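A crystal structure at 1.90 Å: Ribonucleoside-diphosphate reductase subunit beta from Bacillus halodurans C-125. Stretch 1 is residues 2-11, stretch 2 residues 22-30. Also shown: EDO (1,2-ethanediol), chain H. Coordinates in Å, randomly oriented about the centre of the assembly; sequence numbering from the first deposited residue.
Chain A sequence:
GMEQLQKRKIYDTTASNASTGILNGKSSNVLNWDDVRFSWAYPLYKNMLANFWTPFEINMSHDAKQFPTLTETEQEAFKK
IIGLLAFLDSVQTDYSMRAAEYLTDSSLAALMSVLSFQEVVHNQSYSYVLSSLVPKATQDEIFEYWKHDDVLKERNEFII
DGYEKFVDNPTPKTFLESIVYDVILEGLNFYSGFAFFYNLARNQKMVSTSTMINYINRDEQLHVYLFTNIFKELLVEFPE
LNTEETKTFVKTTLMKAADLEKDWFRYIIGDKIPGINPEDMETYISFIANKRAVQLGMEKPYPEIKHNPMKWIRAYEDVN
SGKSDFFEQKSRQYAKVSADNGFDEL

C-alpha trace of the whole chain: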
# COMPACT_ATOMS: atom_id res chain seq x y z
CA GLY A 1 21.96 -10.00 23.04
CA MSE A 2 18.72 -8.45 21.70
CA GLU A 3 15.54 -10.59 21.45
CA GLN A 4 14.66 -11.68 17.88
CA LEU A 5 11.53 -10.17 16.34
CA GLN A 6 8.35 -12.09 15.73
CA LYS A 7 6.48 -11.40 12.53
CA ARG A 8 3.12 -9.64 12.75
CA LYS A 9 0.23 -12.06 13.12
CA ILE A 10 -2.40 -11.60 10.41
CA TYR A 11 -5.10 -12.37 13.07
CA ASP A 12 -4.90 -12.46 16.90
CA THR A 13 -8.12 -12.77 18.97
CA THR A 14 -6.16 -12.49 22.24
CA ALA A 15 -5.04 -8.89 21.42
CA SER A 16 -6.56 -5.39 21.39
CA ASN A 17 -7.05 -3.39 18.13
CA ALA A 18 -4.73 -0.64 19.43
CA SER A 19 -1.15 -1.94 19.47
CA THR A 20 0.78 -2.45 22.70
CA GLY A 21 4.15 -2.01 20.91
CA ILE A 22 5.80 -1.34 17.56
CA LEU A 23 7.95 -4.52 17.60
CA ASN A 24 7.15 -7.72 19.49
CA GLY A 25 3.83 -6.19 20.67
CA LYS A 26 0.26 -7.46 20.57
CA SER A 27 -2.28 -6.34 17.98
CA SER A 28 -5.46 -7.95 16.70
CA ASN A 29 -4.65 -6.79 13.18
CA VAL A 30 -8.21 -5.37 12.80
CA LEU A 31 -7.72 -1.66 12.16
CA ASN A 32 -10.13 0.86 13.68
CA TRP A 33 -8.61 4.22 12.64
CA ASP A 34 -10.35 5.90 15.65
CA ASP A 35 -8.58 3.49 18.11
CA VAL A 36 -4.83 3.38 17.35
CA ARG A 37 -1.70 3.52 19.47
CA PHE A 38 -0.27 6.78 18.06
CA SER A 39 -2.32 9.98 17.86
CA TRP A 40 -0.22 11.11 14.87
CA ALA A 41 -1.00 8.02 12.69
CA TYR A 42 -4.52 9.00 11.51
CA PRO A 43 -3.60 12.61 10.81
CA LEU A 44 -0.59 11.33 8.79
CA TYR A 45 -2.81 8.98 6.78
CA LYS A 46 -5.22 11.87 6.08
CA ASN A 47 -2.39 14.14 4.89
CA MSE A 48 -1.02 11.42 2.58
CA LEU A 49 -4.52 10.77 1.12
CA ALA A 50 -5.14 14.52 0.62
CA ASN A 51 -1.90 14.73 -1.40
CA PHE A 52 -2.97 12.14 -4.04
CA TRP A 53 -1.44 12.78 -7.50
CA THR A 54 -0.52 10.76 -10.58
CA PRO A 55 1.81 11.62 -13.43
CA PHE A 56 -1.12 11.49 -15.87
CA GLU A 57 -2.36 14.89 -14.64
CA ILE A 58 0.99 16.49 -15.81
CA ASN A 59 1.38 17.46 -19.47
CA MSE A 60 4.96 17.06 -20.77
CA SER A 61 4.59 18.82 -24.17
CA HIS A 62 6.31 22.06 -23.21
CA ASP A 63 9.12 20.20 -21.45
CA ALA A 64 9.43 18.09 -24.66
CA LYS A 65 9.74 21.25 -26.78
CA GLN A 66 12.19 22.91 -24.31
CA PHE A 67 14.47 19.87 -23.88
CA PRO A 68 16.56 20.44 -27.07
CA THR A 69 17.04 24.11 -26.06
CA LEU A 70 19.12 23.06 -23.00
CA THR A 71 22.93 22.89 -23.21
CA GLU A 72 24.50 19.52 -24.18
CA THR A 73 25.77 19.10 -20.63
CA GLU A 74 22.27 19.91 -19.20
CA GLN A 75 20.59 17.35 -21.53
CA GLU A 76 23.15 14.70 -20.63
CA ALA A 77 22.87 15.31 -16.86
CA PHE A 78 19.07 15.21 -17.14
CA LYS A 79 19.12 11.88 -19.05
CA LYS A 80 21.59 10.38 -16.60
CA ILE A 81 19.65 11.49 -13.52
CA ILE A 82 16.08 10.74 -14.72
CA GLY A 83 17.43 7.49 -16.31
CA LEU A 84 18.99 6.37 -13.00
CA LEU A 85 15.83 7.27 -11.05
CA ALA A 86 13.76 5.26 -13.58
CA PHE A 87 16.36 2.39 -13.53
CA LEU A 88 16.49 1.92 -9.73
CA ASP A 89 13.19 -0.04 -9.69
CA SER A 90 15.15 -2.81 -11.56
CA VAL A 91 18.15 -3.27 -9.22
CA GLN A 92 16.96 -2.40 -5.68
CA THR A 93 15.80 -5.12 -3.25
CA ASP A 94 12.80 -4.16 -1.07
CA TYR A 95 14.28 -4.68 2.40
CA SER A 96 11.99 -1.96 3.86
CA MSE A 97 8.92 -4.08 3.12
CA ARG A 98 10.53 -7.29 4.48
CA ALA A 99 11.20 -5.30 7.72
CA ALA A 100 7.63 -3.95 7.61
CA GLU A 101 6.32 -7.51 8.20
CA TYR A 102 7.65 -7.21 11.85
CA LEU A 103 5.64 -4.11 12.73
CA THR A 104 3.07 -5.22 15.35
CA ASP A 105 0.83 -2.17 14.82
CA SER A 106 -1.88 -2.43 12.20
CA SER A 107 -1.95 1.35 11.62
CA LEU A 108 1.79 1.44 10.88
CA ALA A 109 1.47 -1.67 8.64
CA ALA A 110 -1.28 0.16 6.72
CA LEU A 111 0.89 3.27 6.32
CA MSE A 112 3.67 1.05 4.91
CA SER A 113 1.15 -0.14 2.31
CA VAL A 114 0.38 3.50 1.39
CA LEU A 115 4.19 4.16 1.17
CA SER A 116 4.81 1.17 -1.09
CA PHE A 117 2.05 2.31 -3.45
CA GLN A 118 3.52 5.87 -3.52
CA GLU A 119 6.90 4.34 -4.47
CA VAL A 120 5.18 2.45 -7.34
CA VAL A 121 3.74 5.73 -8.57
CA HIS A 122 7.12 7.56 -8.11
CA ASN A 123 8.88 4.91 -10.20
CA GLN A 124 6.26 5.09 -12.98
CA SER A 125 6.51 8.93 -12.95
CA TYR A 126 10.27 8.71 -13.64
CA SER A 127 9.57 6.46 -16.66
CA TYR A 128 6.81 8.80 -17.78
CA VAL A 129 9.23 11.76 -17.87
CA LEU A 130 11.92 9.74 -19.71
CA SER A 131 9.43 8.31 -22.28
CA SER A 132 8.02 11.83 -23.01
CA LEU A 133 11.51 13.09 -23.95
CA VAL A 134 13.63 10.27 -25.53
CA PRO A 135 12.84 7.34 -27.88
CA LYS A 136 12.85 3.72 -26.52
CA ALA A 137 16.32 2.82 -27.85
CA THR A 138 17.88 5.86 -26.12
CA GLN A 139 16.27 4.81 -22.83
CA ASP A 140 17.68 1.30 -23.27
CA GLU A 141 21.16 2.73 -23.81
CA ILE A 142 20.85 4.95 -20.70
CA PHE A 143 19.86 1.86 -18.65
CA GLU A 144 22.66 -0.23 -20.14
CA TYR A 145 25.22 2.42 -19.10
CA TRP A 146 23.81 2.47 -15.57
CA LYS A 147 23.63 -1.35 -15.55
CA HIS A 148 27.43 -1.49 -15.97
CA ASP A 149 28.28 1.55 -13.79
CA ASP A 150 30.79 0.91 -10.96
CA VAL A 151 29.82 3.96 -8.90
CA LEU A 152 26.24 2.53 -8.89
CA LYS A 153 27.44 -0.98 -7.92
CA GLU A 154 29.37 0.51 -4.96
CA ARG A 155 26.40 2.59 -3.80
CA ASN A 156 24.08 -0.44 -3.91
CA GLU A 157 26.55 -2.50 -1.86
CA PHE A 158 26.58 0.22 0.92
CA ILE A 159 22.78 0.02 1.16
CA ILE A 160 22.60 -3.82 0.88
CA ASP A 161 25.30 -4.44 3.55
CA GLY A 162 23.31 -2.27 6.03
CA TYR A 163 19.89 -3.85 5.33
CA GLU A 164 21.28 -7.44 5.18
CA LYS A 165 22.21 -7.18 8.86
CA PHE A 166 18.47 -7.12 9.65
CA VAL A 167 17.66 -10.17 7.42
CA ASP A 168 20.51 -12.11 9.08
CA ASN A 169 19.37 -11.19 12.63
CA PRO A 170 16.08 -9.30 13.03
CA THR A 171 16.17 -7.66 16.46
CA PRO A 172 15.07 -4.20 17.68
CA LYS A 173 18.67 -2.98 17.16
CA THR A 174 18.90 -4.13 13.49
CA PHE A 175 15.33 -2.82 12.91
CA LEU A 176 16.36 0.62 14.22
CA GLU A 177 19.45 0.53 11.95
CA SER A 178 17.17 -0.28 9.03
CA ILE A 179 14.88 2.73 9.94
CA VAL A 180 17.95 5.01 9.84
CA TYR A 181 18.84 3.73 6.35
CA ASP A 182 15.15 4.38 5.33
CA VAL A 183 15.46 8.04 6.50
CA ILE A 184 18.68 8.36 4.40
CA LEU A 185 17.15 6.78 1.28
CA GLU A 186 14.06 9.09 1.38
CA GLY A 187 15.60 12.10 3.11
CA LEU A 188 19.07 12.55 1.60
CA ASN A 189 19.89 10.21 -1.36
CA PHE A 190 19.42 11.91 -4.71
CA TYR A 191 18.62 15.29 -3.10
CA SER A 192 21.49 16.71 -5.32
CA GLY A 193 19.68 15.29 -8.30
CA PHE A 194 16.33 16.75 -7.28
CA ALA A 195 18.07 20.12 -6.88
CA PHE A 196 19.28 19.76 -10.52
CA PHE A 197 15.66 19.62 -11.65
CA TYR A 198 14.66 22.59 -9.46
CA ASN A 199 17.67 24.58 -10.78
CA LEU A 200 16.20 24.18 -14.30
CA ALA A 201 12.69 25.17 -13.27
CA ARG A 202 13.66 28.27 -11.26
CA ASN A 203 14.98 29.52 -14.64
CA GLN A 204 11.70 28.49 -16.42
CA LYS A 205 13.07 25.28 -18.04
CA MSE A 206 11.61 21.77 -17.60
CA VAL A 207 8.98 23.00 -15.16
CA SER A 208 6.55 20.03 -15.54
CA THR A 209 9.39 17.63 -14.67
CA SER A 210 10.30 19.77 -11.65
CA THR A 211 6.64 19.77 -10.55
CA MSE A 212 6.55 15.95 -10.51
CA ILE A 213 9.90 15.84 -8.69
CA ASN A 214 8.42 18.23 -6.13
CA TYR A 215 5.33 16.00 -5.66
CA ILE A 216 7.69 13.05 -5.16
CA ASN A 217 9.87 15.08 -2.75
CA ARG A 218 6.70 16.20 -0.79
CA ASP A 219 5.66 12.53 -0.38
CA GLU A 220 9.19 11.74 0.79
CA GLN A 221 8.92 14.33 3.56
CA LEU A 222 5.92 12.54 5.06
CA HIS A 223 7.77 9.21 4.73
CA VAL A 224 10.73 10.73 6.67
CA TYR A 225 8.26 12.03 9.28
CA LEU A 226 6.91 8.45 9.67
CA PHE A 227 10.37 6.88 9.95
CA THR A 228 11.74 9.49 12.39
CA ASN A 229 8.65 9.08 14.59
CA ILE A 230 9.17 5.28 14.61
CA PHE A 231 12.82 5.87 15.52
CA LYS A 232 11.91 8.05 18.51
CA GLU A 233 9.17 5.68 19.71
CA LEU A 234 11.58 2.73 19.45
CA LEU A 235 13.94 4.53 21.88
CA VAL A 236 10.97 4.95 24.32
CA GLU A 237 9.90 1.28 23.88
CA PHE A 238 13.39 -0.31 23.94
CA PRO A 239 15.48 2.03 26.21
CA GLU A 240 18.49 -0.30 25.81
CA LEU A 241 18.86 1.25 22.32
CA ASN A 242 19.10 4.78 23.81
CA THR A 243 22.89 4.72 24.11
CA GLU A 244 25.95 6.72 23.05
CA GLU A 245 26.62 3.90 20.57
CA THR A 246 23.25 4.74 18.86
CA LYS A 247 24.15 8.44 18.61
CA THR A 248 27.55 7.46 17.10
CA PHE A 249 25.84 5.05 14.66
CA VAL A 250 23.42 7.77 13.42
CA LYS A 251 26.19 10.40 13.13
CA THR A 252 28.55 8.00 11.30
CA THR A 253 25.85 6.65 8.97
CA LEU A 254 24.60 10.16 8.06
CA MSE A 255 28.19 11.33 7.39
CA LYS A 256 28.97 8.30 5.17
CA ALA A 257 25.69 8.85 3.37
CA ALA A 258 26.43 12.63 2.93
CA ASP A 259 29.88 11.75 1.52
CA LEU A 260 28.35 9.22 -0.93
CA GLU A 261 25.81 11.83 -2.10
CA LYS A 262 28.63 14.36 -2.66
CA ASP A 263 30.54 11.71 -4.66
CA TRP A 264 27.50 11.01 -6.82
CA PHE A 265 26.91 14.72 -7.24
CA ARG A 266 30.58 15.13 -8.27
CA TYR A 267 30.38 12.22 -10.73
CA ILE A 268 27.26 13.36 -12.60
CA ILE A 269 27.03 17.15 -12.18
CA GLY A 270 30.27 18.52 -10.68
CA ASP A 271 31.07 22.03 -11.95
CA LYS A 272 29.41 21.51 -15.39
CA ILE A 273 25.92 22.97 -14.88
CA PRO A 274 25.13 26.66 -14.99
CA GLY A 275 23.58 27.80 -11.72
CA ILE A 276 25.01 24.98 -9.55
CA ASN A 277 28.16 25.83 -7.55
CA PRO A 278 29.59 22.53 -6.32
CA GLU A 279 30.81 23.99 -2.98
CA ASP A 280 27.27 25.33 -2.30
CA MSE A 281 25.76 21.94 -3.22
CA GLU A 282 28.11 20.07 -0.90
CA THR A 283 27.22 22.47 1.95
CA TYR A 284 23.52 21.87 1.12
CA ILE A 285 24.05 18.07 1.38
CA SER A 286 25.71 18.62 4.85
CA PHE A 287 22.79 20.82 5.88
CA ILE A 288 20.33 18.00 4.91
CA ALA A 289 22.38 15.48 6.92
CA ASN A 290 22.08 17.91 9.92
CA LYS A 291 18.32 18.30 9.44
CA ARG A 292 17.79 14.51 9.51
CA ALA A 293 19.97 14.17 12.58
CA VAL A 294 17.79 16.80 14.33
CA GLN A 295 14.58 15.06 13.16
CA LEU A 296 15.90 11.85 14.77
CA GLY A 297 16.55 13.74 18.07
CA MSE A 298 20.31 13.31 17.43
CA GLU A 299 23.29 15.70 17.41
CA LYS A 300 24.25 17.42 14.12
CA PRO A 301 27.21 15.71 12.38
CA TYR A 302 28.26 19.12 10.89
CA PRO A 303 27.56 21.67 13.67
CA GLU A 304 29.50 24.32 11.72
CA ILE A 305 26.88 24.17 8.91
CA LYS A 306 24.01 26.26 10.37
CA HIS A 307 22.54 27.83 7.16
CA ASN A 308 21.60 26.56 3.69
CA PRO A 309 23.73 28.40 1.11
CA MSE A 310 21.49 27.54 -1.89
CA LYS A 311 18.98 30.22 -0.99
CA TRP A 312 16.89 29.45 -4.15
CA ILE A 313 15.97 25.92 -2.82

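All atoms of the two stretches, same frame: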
# COMPACT_ATOMS: atom_id res chain seq x y z
N MSE A 2 20.11 -8.89 21.91
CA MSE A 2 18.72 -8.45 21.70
C MSE A 2 17.81 -9.63 21.29
O MSE A 2 18.24 -10.53 20.56
CB MSE A 2 18.67 -7.39 20.60
CG MSE A 2 19.31 -6.05 20.92
SE MSE A 2 18.06 -4.67 21.49
CE MSE A 2 16.99 -5.65 22.81
N GLU A 3 16.57 -9.60 21.78
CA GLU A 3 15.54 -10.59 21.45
C GLU A 3 15.25 -10.57 19.95
O GLU A 3 15.27 -9.50 19.36
CB GLU A 3 14.22 -10.26 22.20
CG GLU A 3 13.57 -8.82 21.92
CD GLU A 3 12.19 -8.64 22.61
OE1 GLU A 3 11.89 -9.38 23.57
OE2 GLU A 3 11.41 -7.76 22.19
N GLN A 4 15.01 -11.71 19.31
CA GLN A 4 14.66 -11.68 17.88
C GLN A 4 13.20 -11.30 17.72
O GLN A 4 12.39 -11.58 18.59
CB GLN A 4 15.02 -12.96 17.13
CG GLN A 4 16.50 -13.00 16.73
CD GLN A 4 16.82 -14.14 15.79
OE1 GLN A 4 16.26 -15.24 15.90
NE2 GLN A 4 17.76 -13.90 14.87
N LEU A 5 12.88 -10.65 16.60
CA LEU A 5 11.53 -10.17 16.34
C LEU A 5 10.62 -11.26 15.82
O LEU A 5 11.05 -12.12 15.08
CB LEU A 5 11.52 -9.05 15.31
CG LEU A 5 12.37 -7.84 15.69
CD1 LEU A 5 12.20 -6.81 14.65
CD2 LEU A 5 12.08 -7.29 17.09
N GLN A 6 9.35 -11.17 16.19
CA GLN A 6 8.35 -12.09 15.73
C GLN A 6 7.57 -11.34 14.68
O GLN A 6 7.30 -10.15 14.84
CB GLN A 6 7.46 -12.52 16.91
CG GLN A 6 8.21 -13.24 18.01
CD GLN A 6 8.80 -14.55 17.52
OE1 GLN A 6 8.09 -15.39 16.98
NE2 GLN A 6 10.11 -14.72 17.70
N LYS A 7 7.29 -12.00 13.56
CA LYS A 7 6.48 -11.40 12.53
C LYS A 7 5.09 -11.06 13.03
O LYS A 7 4.57 -11.74 13.91
CB LYS A 7 6.34 -12.31 11.29
CG LYS A 7 7.51 -12.29 10.30
CD LYS A 7 7.28 -13.26 9.17
CE LYS A 7 8.48 -13.36 8.19
N ARG A 8 4.49 -10.02 12.45
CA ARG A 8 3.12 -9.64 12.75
C ARG A 8 2.16 -10.77 12.40
O ARG A 8 2.20 -11.33 11.30
CB ARG A 8 2.72 -8.41 11.96
CG ARG A 8 1.24 -7.98 12.09
CD ARG A 8 0.92 -6.75 11.29
NE ARG A 8 1.17 -6.87 9.85
CZ ARG A 8 2.25 -6.46 9.20
NH1 ARG A 8 3.24 -5.80 9.79
NH2 ARG A 8 2.33 -6.64 7.90
N LYS A 9 1.27 -11.07 13.33
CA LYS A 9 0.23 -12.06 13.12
C LYS A 9 -0.87 -11.42 12.29
O LYS A 9 -1.35 -10.33 12.63
CB LYS A 9 -0.37 -12.58 14.43
CG LYS A 9 0.59 -13.45 15.22
CD LYS A 9 -0.13 -14.09 16.43
N ILE A 10 -1.34 -12.13 11.27
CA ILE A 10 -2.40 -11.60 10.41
C ILE A 10 -3.76 -11.53 11.14
O ILE A 10 -4.67 -10.82 10.70
CB ILE A 10 -2.46 -12.42 9.08
CG1 ILE A 10 -3.06 -11.60 7.93
CG2 ILE A 10 -3.18 -13.74 9.29
CD1 ILE A 10 -2.85 -12.24 6.56
N TYR A 11 -3.88 -12.23 12.27
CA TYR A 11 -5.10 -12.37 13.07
C TYR A 11 -4.74 -12.84 14.49
O TYR A 11 -4.04 -13.85 14.65
CB TYR A 11 -5.94 -13.45 12.42
CG TYR A 11 -7.22 -13.90 13.11
CD1 TYR A 11 -8.34 -13.10 13.09
CD2 TYR A 11 -7.34 -15.16 13.67
CE1 TYR A 11 -9.53 -13.52 13.65
CE2 TYR A 11 -8.53 -15.59 14.23
CZ TYR A 11 -9.63 -14.75 14.21
OH TYR A 11 -10.85 -15.15 14.75
N ILE A 22 5.41 -1.39 18.98
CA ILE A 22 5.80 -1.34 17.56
C ILE A 22 6.46 -2.64 17.08
O ILE A 22 6.22 -3.05 15.95
CB ILE A 22 6.78 -0.12 17.29
CG1 ILE A 22 6.09 1.22 17.49
CG2 ILE A 22 7.33 -0.13 15.87
CD1 ILE A 22 7.09 2.39 17.47
N LEU A 23 7.30 -3.26 17.91
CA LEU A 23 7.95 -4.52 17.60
C LEU A 23 7.71 -5.48 18.76
O LEU A 23 7.76 -5.06 19.91
CB LEU A 23 9.46 -4.33 17.42
CG LEU A 23 9.98 -3.39 16.34
CD1 LEU A 23 11.52 -3.22 16.49
CD2 LEU A 23 9.60 -3.86 14.93
N ASN A 24 7.47 -6.75 18.46
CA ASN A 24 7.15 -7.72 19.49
C ASN A 24 5.99 -7.29 20.42
O ASN A 24 5.96 -7.67 21.57
CB ASN A 24 8.42 -8.15 20.26
CG ASN A 24 9.27 -9.14 19.49
OD1 ASN A 24 8.82 -9.74 18.50
ND2 ASN A 24 10.50 -9.38 19.97
N GLY A 25 4.99 -6.57 19.89
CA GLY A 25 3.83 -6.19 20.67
C GLY A 25 2.67 -7.12 20.36
O GLY A 25 2.84 -8.13 19.67
N LYS A 26 1.49 -6.73 20.82
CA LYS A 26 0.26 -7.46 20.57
C LYS A 26 -0.67 -6.52 19.84
O LYS A 26 -0.76 -5.34 20.21
CB LYS A 26 -0.38 -7.90 21.88
CG LYS A 26 0.45 -8.86 22.70
CD LYS A 26 0.49 -10.25 22.08
CE LYS A 26 1.07 -11.27 23.09
N SER A 27 -1.34 -7.05 18.82
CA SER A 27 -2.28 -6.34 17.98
C SER A 27 -3.24 -7.37 17.39
O SER A 27 -2.81 -8.42 16.88
CB SER A 27 -1.51 -5.68 16.82
OG SER A 27 -2.42 -4.97 15.96
N SER A 28 -4.52 -7.05 17.33
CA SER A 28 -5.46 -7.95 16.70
C SER A 28 -5.32 -8.09 15.21
O SER A 28 -5.69 -9.11 14.65
CB SER A 28 -6.89 -7.49 16.94
OG SER A 28 -7.17 -6.24 16.40
N ASN A 29 -4.81 -7.02 14.61
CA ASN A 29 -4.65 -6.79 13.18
C ASN A 29 -5.95 -6.28 12.50
O ASN A 29 -5.99 -6.13 11.30
CB ASN A 29 -4.03 -7.97 12.44
CG ASN A 29 -3.26 -7.52 11.22
OD1 ASN A 29 -2.61 -6.48 11.26
ND2 ASN A 29 -3.36 -8.26 10.12
N VAL A 30 -6.99 -6.00 13.29
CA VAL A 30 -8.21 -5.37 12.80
C VAL A 30 -8.00 -3.90 13.13
O VAL A 30 -7.76 -3.55 14.30
CB VAL A 30 -9.46 -5.89 13.52
CG1 VAL A 30 -10.70 -5.14 13.02
CG2 VAL A 30 -9.61 -7.39 13.31
C1 EDO H . -3.52 -4.54 8.67
O1 EDO H . -2.20 -4.73 9.19
C2 EDO H . -3.94 -3.11 8.45
O2 EDO H . -5.17 -3.28 7.78
O HOH W 1 8.03 -7.74 15.85

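Two segments without regular secondary structure can be joined by side-chain amides that satisfy backbone groups, and residues 2-11 and 22-30 of this reductase subunit illustrate the principle with two asparagines. The stretches come close at two points, where the CA atoms of Gln 6 and Asn 24 lie 5.9 Å apart and those of Tyr 11 and Asn 29 5.6 Å.

At the first, Asn 24 uses both ends of its amide. Its ND2 donates to Glu 3 OE2 (2.9 Å) and to Gln 4 O (3.2 Å), each bond nearly linear, so both amide protons are spent on neighbouring residues. Next in sequence, Leu 5 brings CD1 to 3.9 Å from Leu 23 CD2, an apolar contact, while Leu 5 CD2 lies 3.9 Å from Asn 24 ND2. Gln 6 N then donates to Asn 24 OD1 (2.8 Å), and a water bridges the same pair of residues, its oxygen 2.7 Å from Gln 6 O and accepting from Asn 24 N (2.8 Å).

Farther along, Asn 29 takes over. Arg 8 packs its CD 3.5 Å from Asn 29 OD1, which accepts a hydrogen bond from O1 of a bound ethanediol (2.7 Å). Past Lys 9, the CA-to-CB bond of Ile 10 points away, but its carbonyl is available: Asn 29 ND2 donates to Ile 10 O at 2.9 Å.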